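Local coordinates for nitrite oxidoreductase subunit C (Kuenenia stuttgartiensis, PDB 7B04), which carries a heme b and calcium ions and probably serves electron transfer as one subunit of the nitrite oxidoreductase complex of an anammox bacterium, at residues L49-M54 with I100-D105; A126-R131 with P185-N190; R231-L236 with Q250-C255. All blocks are in the same frame, centred on the assembly; numbering follows the deposited sequence.

Contact 1. Residues L49-M54 with I100-D105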
loop_
_atom_site.group_PDB
_atom_site.type_symbol
_atom_site.label_atom_id
_atom_site.label_comp_id
_atom_site.label_asym_id
_atom_site.label_seq_id
_atom_site.Cartn_x
_atom_site.Cartn_y
_atom_site.Cartn_z
ATOM N N LEU C 49 43.328 -47.647 18.358
ATOM C CA LEU C 49 41.945 -48.095 18.334
ATOM C C LEU C 49 41.905 -49.411 17.567
ATOM O O LEU C 49 42.226 -49.451 16.374
ATOM C CB LEU C 49 41.049 -47.039 17.685
ATOM C CG LEU C 49 39.523 -47.140 17.796
ATOM C CD1 LEU C 49 38.964 -48.050 16.726
ATOM C CD2 LEU C 49 39.095 -47.614 19.174
ATOM N N ASN C 50 41.516 -50.479 18.250
ATOM C CA ASN C 50 41.502 -51.814 17.671
ATOM C C ASN C 50 40.074 -52.186 17.295
ATOM O O ASN C 50 39.171 -52.137 18.138
ATOM C CB ASN C 50 42.082 -52.829 18.658
ATOM C CG ASN C 50 42.359 -54.173 18.022
ATOM O OD1 ASN C 50 42.271 -54.329 16.805
ATOM N ND2 ASN C 50 42.691 -55.158 18.849
ATOM N N VAL C 51 39.874 -52.560 16.034
ATOM C CA VAL C 51 38.568 -52.994 15.554
ATOM C C VAL C 51 38.483 -54.495 15.795
ATOM O O VAL C 51 39.165 -55.282 15.133
ATOM C CB VAL C 51 38.369 -52.654 14.072
ATOM C CG1 VAL C 51 36.987 -53.063 13.622
ATOM C CG2 VAL C 51 38.573 -51.181 13.837
ATOM N N LYS C 52 37.651 -54.889 16.755
ATOM C CA LYS C 52 37.537 -56.288 17.140
ATOM C C LYS C 52 36.680 -57.049 16.136
ATOM O O LYS C 52 35.604 -56.584 15.748
ATOM C CB LYS C 52 36.945 -56.403 18.543
ATOM C CG LYS C 52 36.911 -57.820 19.077
ATOM C CD LYS C 52 36.489 -57.845 20.533
ATOM C CE LYS C 52 36.269 -59.266 21.017
ATOM N NZ LYS C 52 37.535 -60.049 21.031
ATOM N N TYR C 53 37.161 -58.215 15.712
ATOM C CA TYR C 53 36.389 -59.056 14.808
ATOM C C TYR C 53 35.333 -59.847 15.575
ATOM O O TYR C 53 35.652 -60.562 16.530
ATOM C CB TYR C 53 37.306 -60.013 14.053
ATOM C CG TYR C 53 36.525 -61.056 13.301
ATOM C CD1 TYR C 53 35.844 -60.729 12.137
ATOM C CD2 TYR C 53 36.434 -62.356 13.775
ATOM C CE1 TYR C 53 35.113 -61.675 11.454
ATOM C CE2 TYR C 53 35.702 -63.307 13.099
ATOM C CZ TYR C 53 35.045 -62.962 11.939
ATOM O OH TYR C 53 34.315 -63.905 11.261
ATOM N N MET C 54 34.076 -59.717 15.153
ATOM C CA MET C 54 32.964 -60.404 15.811
ATOM C C MET C 54 31.786 -60.452 14.844
ATOM O O MET C 54 31.321 -59.398 14.404
ATOM C CB MET C 54 32.587 -59.722 17.125
ATOM C CG MET C 54 32.129 -58.278 17.008
ATOM S SD MET C 54 31.540 -57.611 18.571
ATOM C CE MET C 54 33.087 -57.406 19.444
ATOM N N ILE C 100 35.370 -43.867 21.750
ATOM C CA ILE C 100 35.208 -44.447 20.419
ATOM C C ILE C 100 35.522 -45.937 20.470
ATOM O O ILE C 100 36.583 -46.340 20.960
ATOM C CB ILE C 100 36.078 -43.736 19.361
ATOM C CG1 ILE C 100 35.838 -44.355 17.981
ATOM C CG2 ILE C 100 37.554 -43.758 19.735
ATOM C CD1 ILE C 100 36.340 -43.514 16.831
ATOM N N LYS C 101 34.589 -46.752 19.985
ATOM C CA LYS C 101 34.774 -48.185 19.825
ATOM C C LYS C 101 34.527 -48.572 18.373
ATOM O O LYS C 101 33.900 -47.830 17.611
ATOM C CB LYS C 101 33.829 -48.983 20.736
ATOM C CG LYS C 101 34.132 -48.873 22.218
ATOM C CD LYS C 101 33.210 -49.773 23.025
ATOM C CE LYS C 101 33.502 -49.679 24.511
ATOM N NZ LYS C 101 32.598 -50.553 25.306
ATOM N N ALA C 102 35.023 -49.747 17.988
ATOM C CA ALA C 102 34.887 -50.188 16.607
ATOM C C ALA C 102 34.934 -51.707 16.531
ATOM O O ALA C 102 35.706 -52.355 17.245
ATOM C CB ALA C 102 35.974 -49.585 15.713
ATOM N N ILE C 103 34.106 -52.258 15.640
ATOM C CA ILE C 103 33.949 -53.692 15.430
ATOM C C ILE C 103 33.709 -53.901 13.940
ATOM O O ILE C 103 33.270 -52.992 13.232
ATOM C CB ILE C 103 32.784 -54.280 16.255
ATOM C CG1 ILE C 103 31.486 -53.549 15.910
ATOM C CG2 ILE C 103 33.067 -54.182 17.747
ATOM C CD1 ILE C 103 30.291 -54.021 16.691
ATOM N N HIS C 104 34.000 -55.107 13.454
ATOM C CA HIS C 104 33.736 -55.377 12.045
ATOM C C HIS C 104 33.384 -56.841 11.819
ATOM O O HIS C 104 33.743 -57.728 12.600
ATOM C CB HIS C 104 34.901 -54.926 11.145
ATOM C CG HIS C 104 36.074 -55.856 11.122
ATOM N ND1 HIS C 104 36.093 -57.016 10.378
ATOM C CD2 HIS C 104 37.292 -55.767 11.707
ATOM C CE1 HIS C 104 37.261 -57.615 10.530
ATOM N NE2 HIS C 104 38.007 -56.877 11.331
ATOM N N ASP C 105 32.679 -57.068 10.708
ATOM C CA ASP C 105 32.156 -58.364 10.301
ATOM C C ASP C 105 33.100 -59.139 9.407
ATOM O O ASP C 105 33.022 -60.371 9.354
ATOM C CB ASP C 105 30.908 -58.143 9.428
ATOM C CG ASP C 105 29.610 -58.458 10.115
ATOM O OD1 ASP C 105 29.552 -59.412 10.913
ATOM O OD2 ASP C 105 28.622 -57.752 9.812
#

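Contact 2. Residues A126-R131 with P185-N190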
loop_
_atom_site.group_PDB
_atom_site.type_symbol
_atom_site.label_atom_id
_atom_site.label_comp_id
_atom_site.label_asym_id
_atom_site.label_seq_id
_atom_site.Cartn_x
_atom_site.Cartn_y
_atom_site.Cartn_z
ATOM N N ALA C 126 15.297 -22.892 12.313
ATOM C CA ALA C 126 15.286 -21.490 12.710
ATOM C C ALA C 126 16.673 -20.889 12.508
ATOM O O ALA C 126 17.694 -21.577 12.616
ATOM C CB ALA C 126 14.835 -21.340 14.163
ATOM N N THR C 127 16.703 -19.583 12.232
ATOM C CA THR C 127 17.953 -18.923 11.863
ATOM C C THR C 127 19.005 -18.984 12.968
ATOM O O THR C 127 20.207 -19.071 12.685
ATOM C CB THR C 127 17.668 -17.463 11.480
ATOM O OG1 THR C 127 16.863 -17.426 10.299
ATOM C CG2 THR C 127 18.965 -16.708 11.243
ATOM N N GLN C 128 18.578 -18.986 14.225
ATOM C CA GLN C 128 19.482 -18.963 15.374
ATOM C C GLN C 128 19.818 -20.360 15.904
ATOM O O GLN C 128 20.508 -20.474 16.924
ATOM C CB GLN C 128 18.913 -18.079 16.493
ATOM C CG GLN C 128 17.703 -18.635 17.213
ATOM C CD GLN C 128 16.439 -18.453 16.412
ATOM O OE1 GLN C 128 16.326 -17.522 15.615
ATOM N NE2 GLN C 128 15.484 -19.351 16.605
ATOM N N GLU C 129 19.262 -21.415 15.312
ATOM C CA GLU C 129 19.431 -22.769 15.822
ATOM C C GLU C 129 20.355 -23.585 14.927
ATOM O O GLU C 129 20.295 -23.497 13.695
ATOM C CB GLU C 129 18.069 -23.457 15.940
ATOM C CG GLU C 129 17.185 -22.763 16.946
ATOM C CD GLU C 129 15.915 -23.537 17.231
ATOM O OE1 GLU C 129 15.547 -24.398 16.411
ATOM O OE2 GLU C 129 15.282 -23.274 18.267
ATOM N N PHE C 130 21.160 -24.432 15.557
ATOM C CA PHE C 130 22.128 -25.269 14.872
ATOM C C PHE C 130 21.986 -26.700 15.370
ATOM O O PHE C 130 21.349 -26.970 16.395
ATOM C CB PHE C 130 23.563 -24.768 15.098
ATOM C CG PHE C 130 23.786 -23.357 14.647
ATOM C CD1 PHE C 130 24.296 -23.082 13.392
ATOM C CD2 PHE C 130 23.476 -22.296 15.479
ATOM C CE1 PHE C 130 24.502 -21.765 12.982
ATOM C CE2 PHE C 130 23.682 -20.986 15.069
ATOM C CZ PHE C 130 24.199 -20.724 13.827
ATOM N N ARG C 131 22.635 -27.617 14.667
ATOM C CA ARG C 131 22.453 -29.033 14.935
ATOM C C ARG C 131 23.638 -29.561 15.728
ATOM O O ARG C 131 24.774 -29.096 15.576
ATOM C CB ARG C 131 22.329 -29.834 13.640
ATOM C CG ARG C 131 23.575 -29.662 12.768
ATOM C CD ARG C 131 23.628 -30.681 11.646
ATOM N NE ARG C 131 22.773 -30.288 10.539
ATOM C CZ ARG C 131 23.191 -29.528 9.533
ATOM N NH1 ARG C 131 24.444 -29.073 9.504
ATOM N NH2 ARG C 131 22.351 -29.205 8.561
ATOM N N PRO C 185 6.530 -25.807 9.085
ATOM C CA PRO C 185 5.487 -25.904 10.124
ATOM C C PRO C 185 5.895 -26.724 11.338
ATOM O O PRO C 185 5.300 -26.549 12.410
ATOM C CB PRO C 185 4.308 -26.546 9.382
ATOM C CG PRO C 185 4.503 -26.141 7.973
ATOM C CD PRO C 185 5.991 -26.150 7.757
ATOM N N ALA C 186 6.886 -27.611 11.209
ATOM C CA ALA C 186 7.379 -28.341 12.372
ATOM C C ALA C 186 8.050 -27.410 13.374
ATOM O O ALA C 186 8.053 -27.694 14.577
ATOM C CB ALA C 186 8.347 -29.439 11.933
ATOM N N ARG C 187 8.622 -26.304 12.900
ATOM C CA ARG C 187 9.265 -25.322 13.762
ATOM C C ARG C 187 8.341 -24.176 14.146
ATOM O O ARG C 187 8.421 -23.680 15.274
ATOM C CB ARG C 187 10.518 -24.761 13.078
ATOM C CG ARG C 187 11.230 -23.659 13.850
ATOM C CD ARG C 187 11.803 -24.178 15.155
ATOM N NE ARG C 187 12.510 -23.144 15.900
ATOM C CZ ARG C 187 11.925 -22.316 16.757
ATOM N NH1 ARG C 187 10.621 -22.405 16.976
ATOM N NH2 ARG C 187 12.642 -21.400 17.393
ATOM N N TYR C 188 7.471 -23.746 13.235
ATOM C CA TYR C 188 6.542 -22.641 13.469
ATOM C C TYR C 188 5.128 -23.143 13.203
ATOM O O TYR C 188 4.569 -22.918 12.120
ATOM C CB TYR C 188 6.888 -21.437 12.594
ATOM C CG TYR C 188 8.299 -20.931 12.793
ATOM C CD1 TYR C 188 8.638 -20.193 13.919
ATOM C CD2 TYR C 188 9.293 -21.192 11.858
ATOM C CE1 TYR C 188 9.927 -19.728 14.109
ATOM C CE2 TYR C 188 10.584 -20.729 12.037
ATOM C CZ TYR C 188 10.895 -19.998 13.166
ATOM O OH TYR C 188 12.177 -19.535 13.354
ATOM N N PRO C 189 4.517 -23.830 14.172
ATOM C CA PRO C 189 3.213 -24.464 13.915
ATOM C C PRO C 189 2.073 -23.484 13.691
ATOM O O PRO C 189 1.017 -23.901 13.196
ATOM C CB PRO C 189 2.980 -25.308 15.175
ATOM C CG PRO C 189 3.757 -24.605 16.237
ATOM C CD PRO C 189 4.972 -24.035 15.559
ATOM N N ASN C 190 2.240 -22.207 14.027
ATOM C CA ASN C 190 1.189 -21.214 13.840
ATOM C C ASN C 190 1.269 -20.508 12.493
ATOM O O ASN C 190 0.443 -19.629 12.221
ATOM C CB ASN C 190 1.245 -20.170 14.960
ATOM C CG ASN C 190 1.038 -20.774 16.333
ATOM O OD1 ASN C 190 0.245 -21.698 16.507
ATOM N ND2 ASN C 190 1.754 -20.249 17.321
#

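Contact 3. Residues R231-L236 with Q250-C255. With CA (calcium ion), chain B.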
loop_
_atom_site.group_PDB
_atom_site.type_symbol
_atom_site.label_atom_id
_atom_site.label_comp_id
_atom_site.label_asym_id
_atom_site.label_seq_id
_atom_site.Cartn_x
_atom_site.Cartn_y
_atom_site.Cartn_z
ATOM N N ARG C 231 19.069 -40.732 4.709
ATOM C CA ARG C 231 20.354 -41.074 5.286
ATOM C C ARG C 231 20.596 -40.178 6.494
ATOM O O ARG C 231 20.033 -39.086 6.598
ATOM C CB ARG C 231 21.418 -40.902 4.192
ATOM C CG ARG C 231 22.859 -40.963 4.577
ATOM C CD ARG C 231 23.686 -41.120 3.311
ATOM N NE ARG C 231 23.966 -42.523 3.028
ATOM C CZ ARG C 231 23.378 -43.228 2.066
ATOM N NH1 ARG C 231 22.450 -42.671 1.299
ATOM N NH2 ARG C 231 23.703 -44.501 1.889
ATOM N N ALA C 232 21.440 -40.651 7.414
ATOM C CA ALA C 232 21.761 -39.888 8.613
ATOM C C ALA C 232 23.199 -39.394 8.673
ATOM O O ALA C 232 23.501 -38.526 9.501
ATOM C CB ALA C 232 21.472 -40.726 9.865
ATOM N N VAL C 233 24.088 -39.906 7.828
ATOM C CA VAL C 233 25.493 -39.519 7.828
ATOM C C VAL C 233 25.879 -39.188 6.396
ATOM O O VAL C 233 25.584 -39.961 5.479
ATOM C CB VAL C 233 26.400 -40.629 8.394
ATOM C CG1 VAL C 233 27.855 -40.186 8.397
ATOM C CG2 VAL C 233 25.959 -41.012 9.802
ATOM N N GLU C 234 26.587 -38.082 6.209
ATOM C CA GLU C 234 26.990 -37.670 4.873
ATOM C C GLU C 234 28.406 -38.155 4.596
ATOM O O GLU C 234 29.296 -38.007 5.437
ATOM C CB GLU C 234 26.909 -36.149 4.725
ATOM C CG GLU C 234 27.256 -35.637 3.331
ATOM C CD GLU C 234 27.266 -34.120 3.248
ATOM O OE1 GLU C 234 26.992 -33.580 2.155
ATOM O OE2 GLU C 234 27.546 -33.467 4.275
ATOM N N ASP C 235 28.597 -38.756 3.426
ATOM C CA ASP C 235 29.896 -39.246 2.995
ATOM C C ASP C 235 30.524 -38.174 2.117
ATOM O O ASP C 235 29.964 -37.816 1.076
ATOM C CB ASP C 235 29.743 -40.567 2.240
ATOM C CG ASP C 235 31.068 -41.240 1.964
ATOM O OD1 ASP C 235 31.781 -41.572 2.931
ATOM O OD2 ASP C 235 31.380 -41.470 0.779
ATOM N N LEU C 236 31.666 -37.646 2.545
ATOM C CA LEU C 236 32.238 -36.483 1.885
ATOM C C LEU C 236 33.761 -36.506 2.002
ATOM O O LEU C 236 34.330 -37.249 2.805
ATOM C CB LEU C 236 31.605 -35.198 2.442
ATOM C CG LEU C 236 31.737 -34.687 3.876
ATOM C CD1 LEU C 236 30.911 -33.423 3.977
ATOM C CD2 LEU C 236 31.266 -35.687 4.908
ATOM N N GLN C 250 26.988 -41.545 -2.029
ATOM C CA GLN C 250 27.002 -41.617 -0.573
ATOM C C GLN C 250 26.950 -43.074 -0.135
ATOM O O GLN C 250 26.083 -43.834 -0.579
ATOM C CB GLN C 250 25.814 -40.859 0.021
ATOM C CG GLN C 250 25.566 -39.494 -0.586
ATOM C CD GLN C 250 26.523 -38.448 -0.060
ATOM O OE1 GLN C 250 26.578 -38.190 1.141
ATOM N NE2 GLN C 250 27.282 -37.836 -0.960
ATOM N N ASP C 251 27.879 -43.460 0.744
ATOM C CA ASP C 251 28.039 -44.854 1.126
ATOM C C ASP C 251 27.956 -45.120 2.623
ATOM O O ASP C 251 27.787 -46.281 3.009
ATOM C CB ASP C 251 29.385 -45.391 0.613
ATOM C CG ASP C 251 29.350 -45.727 -0.862
ATOM O OD1 ASP C 251 30.204 -45.213 -1.612
ATOM O OD2 ASP C 251 28.468 -46.509 -1.271
ATOM N N VAL C 252 28.068 -44.102 3.469
ATOM C CA VAL C 252 28.047 -44.286 4.916
ATOM C C VAL C 252 26.645 -43.993 5.435
ATOM O O VAL C 252 25.957 -43.092 4.936
ATOM C CB VAL C 252 29.105 -43.403 5.611
ATOM C CG1 VAL C 252 28.810 -41.930 5.399
ATOM C CG2 VAL C 252 29.196 -43.736 7.095
ATOM N N ASP C 253 26.212 -44.774 6.423
ATOM C CA ASP C 253 24.942 -44.577 7.109
ATOM C C ASP C 253 25.180 -44.717 8.610
ATOM O O ASP C 253 26.299 -44.991 9.056
ATOM C CB ASP C 253 23.889 -45.576 6.610
ATOM C CG ASP C 253 22.472 -45.099 6.850
ATOM O OD1 ASP C 253 22.298 -44.005 7.429
ATOM O OD2 ASP C 253 21.529 -45.815 6.451
ATOM N N GLY C 254 24.127 -44.536 9.398
ATOM C CA GLY C 254 24.270 -44.640 10.840
ATOM C C GLY C 254 22.970 -44.336 11.553
ATOM O O GLY C 254 22.001 -43.851 10.958
ATOM N N CYS C 255 22.972 -44.631 12.851
ATOM C CA CYS C 255 21.862 -44.358 13.754
ATOM C C CYS C 255 22.409 -43.701 15.015
ATOM O O CYS C 255 23.623 -43.614 15.214
ATOM C CB CYS C 255 21.093 -45.639 14.101
ATOM S SG CYS C 255 22.089 -46.894 14.939
HETATM CA CA CA B . 31.302 -42.848 -1.318
#

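Contact 1. Residues L49-M54 with I100-D105
The carbonyl oxygen of Lys52 is gripped from the strand across by a hydrogen bond from His104 N to Lys52 O at 3.2 Å, with a CA-H...O contact from Ile103 beside it. Lys52 N bonds back to Ala102 O, which also takes a CA-H contact from Val51, and Met54 N closes the ladder on His104 O. Lys52 therefore pairs with the residues before and after Ile103, as parallel strands do. The strand axes diverge by 35°, and toward Leu49 side chains replace backbone bonds. Leu49 CD1 rests on Ala102 CB at 3.5 Å, and Val51 CG2 meets the same methyl at 3.6 Å. The other Val51 branch, CG1, is anti to the backbone N (chi1 -178°) and touches His104 CD2 at the edge of the imidazole, in its plane. Tyr53 CA lies over one face of that ring, while the Tyr53 ring is inclined to it by 54° and turns its own edge, at CE1, to Asp105 O. His104 NE2 is hydrogen-bonded to Glu317 O, which helps to fix the imidazole's rotation. On the sheet face that carries Lys52 and Ile103, Met54 bends at chi3 and brings CE to 3.6 Å from Ile103 CG2. Leu49 and Val51 make backbone hydrogen bonds to Pro313, Ser315 and Glu317 on the other side, so 49-53 lies between two parallel neighbours. This is parallel strand pairing within the beta-rich, heme-binding fold of the ethylbenzene dehydrogenase family.

Contact 2. Residues A126-R131 with P185-N190
A type I turn from Ala126 to Glu129, closed by Glu129 N to Ala126 O, faces the 185-190 loop with its backbone well apart: the nearest CA atoms, of Ala126 and Arg187, are 7.2 Å from each other. Side chains bridge the distance. Glu129 and Arg187 reach toward each other tip to tip, carboxylate and guanidinium planes only 25° apart, in a salt bridge whose hydrogen bond, Arg187 NE to Glu129 OE1 at 3.3 Å, is weak and bent to 135°. Arg187 gets there by a turn at chi2 (65°), which places CD. Both segments are loops between regular elements, and the turn belongs to the link between strands 108-116 and 133-139 that also carries calcium ligands such as Asn121. Ala126 CB touches Arg187 NE at 3.4 Å and Tyr188 OH at 3.3 Å. Gln128 crosses Arg187 with its amide plane almost perpendicular to the guanidinium. An alanine in place of Arg187 would probably leave the Glu129 carboxylate without this cationic mate and open a gap beside Ala126 CB. Asp136 of subunit B accepts a hydrogen bond from Tyr188 OH through OD2 and gives its backbone N-H to Gln128 OE1. The Tyr188 ring meets Tyr943 of subunit A.

Contact 3. Residues R231-L236 with Q250-C255
Arg231 lays its guanidinium so that Val252 O sits in its plane, at the edge, where NE bonds to that oxygen at 2.8 Å, while Gln250 O stands over one face, offset toward the rim. A bend at chi3 (-94°) swings NE into this position. Gln250 crosses Arg231 obliquely, its amide plane 77° from the guanidinium, and its OE1 takes the N-H of Asp235 at 3.1 Å, the donor standing above the amide plane. Between the two segments Val233 and Val252 cross at about a right angle, CG1 to CG1 at 3.6 Å, and the Val252 methyl also packs on Asp235 CB. The two aspartates converge on the calcium ion: Asp235 OD2 binds it at 2.5 Å and Asp251 OD1 at 2.6 Å, and the cation probably offsets the repulsion of their charges. Gln247 OE1, His249 O and both carboxylate oxygens of Asp278 complete the site. At the other end Asp253 OD1 accepts a weak bond from Ala232 N and another from Gly254 N. Strand 233-238 pairs with 162-168, against which Val233 and Asp235 pack; Ala232 and Glu234 touch helix 169-175, and Val252 and Asp251 rest against Arg269 of strand 262-270.

How the contacts relate
Along the chain the three contacts follow in series, contact 1 closing before contact 2 opens and contact 2 before contact 3. Contact 3 is the most central, about 7 Å from the centre of the folded chain, measured centre to centre. Contacts 1 and 2 lie on opposite sides of that centre, their own centres about 38 Å apart. Strand 97-104 of contact 1 connects through 108-116 and 262-270 to strand 253-258 of contact 3, whose centre is about 19 Å away. Contact 2 comes within about 8 Å of contact 3 by nearest atoms, without touching. Contacts 1 and 3 thus belong to the strand framework, and the loops of contact 2 meet subunits A and B; subunit B also reaches Glu234 of contact 3.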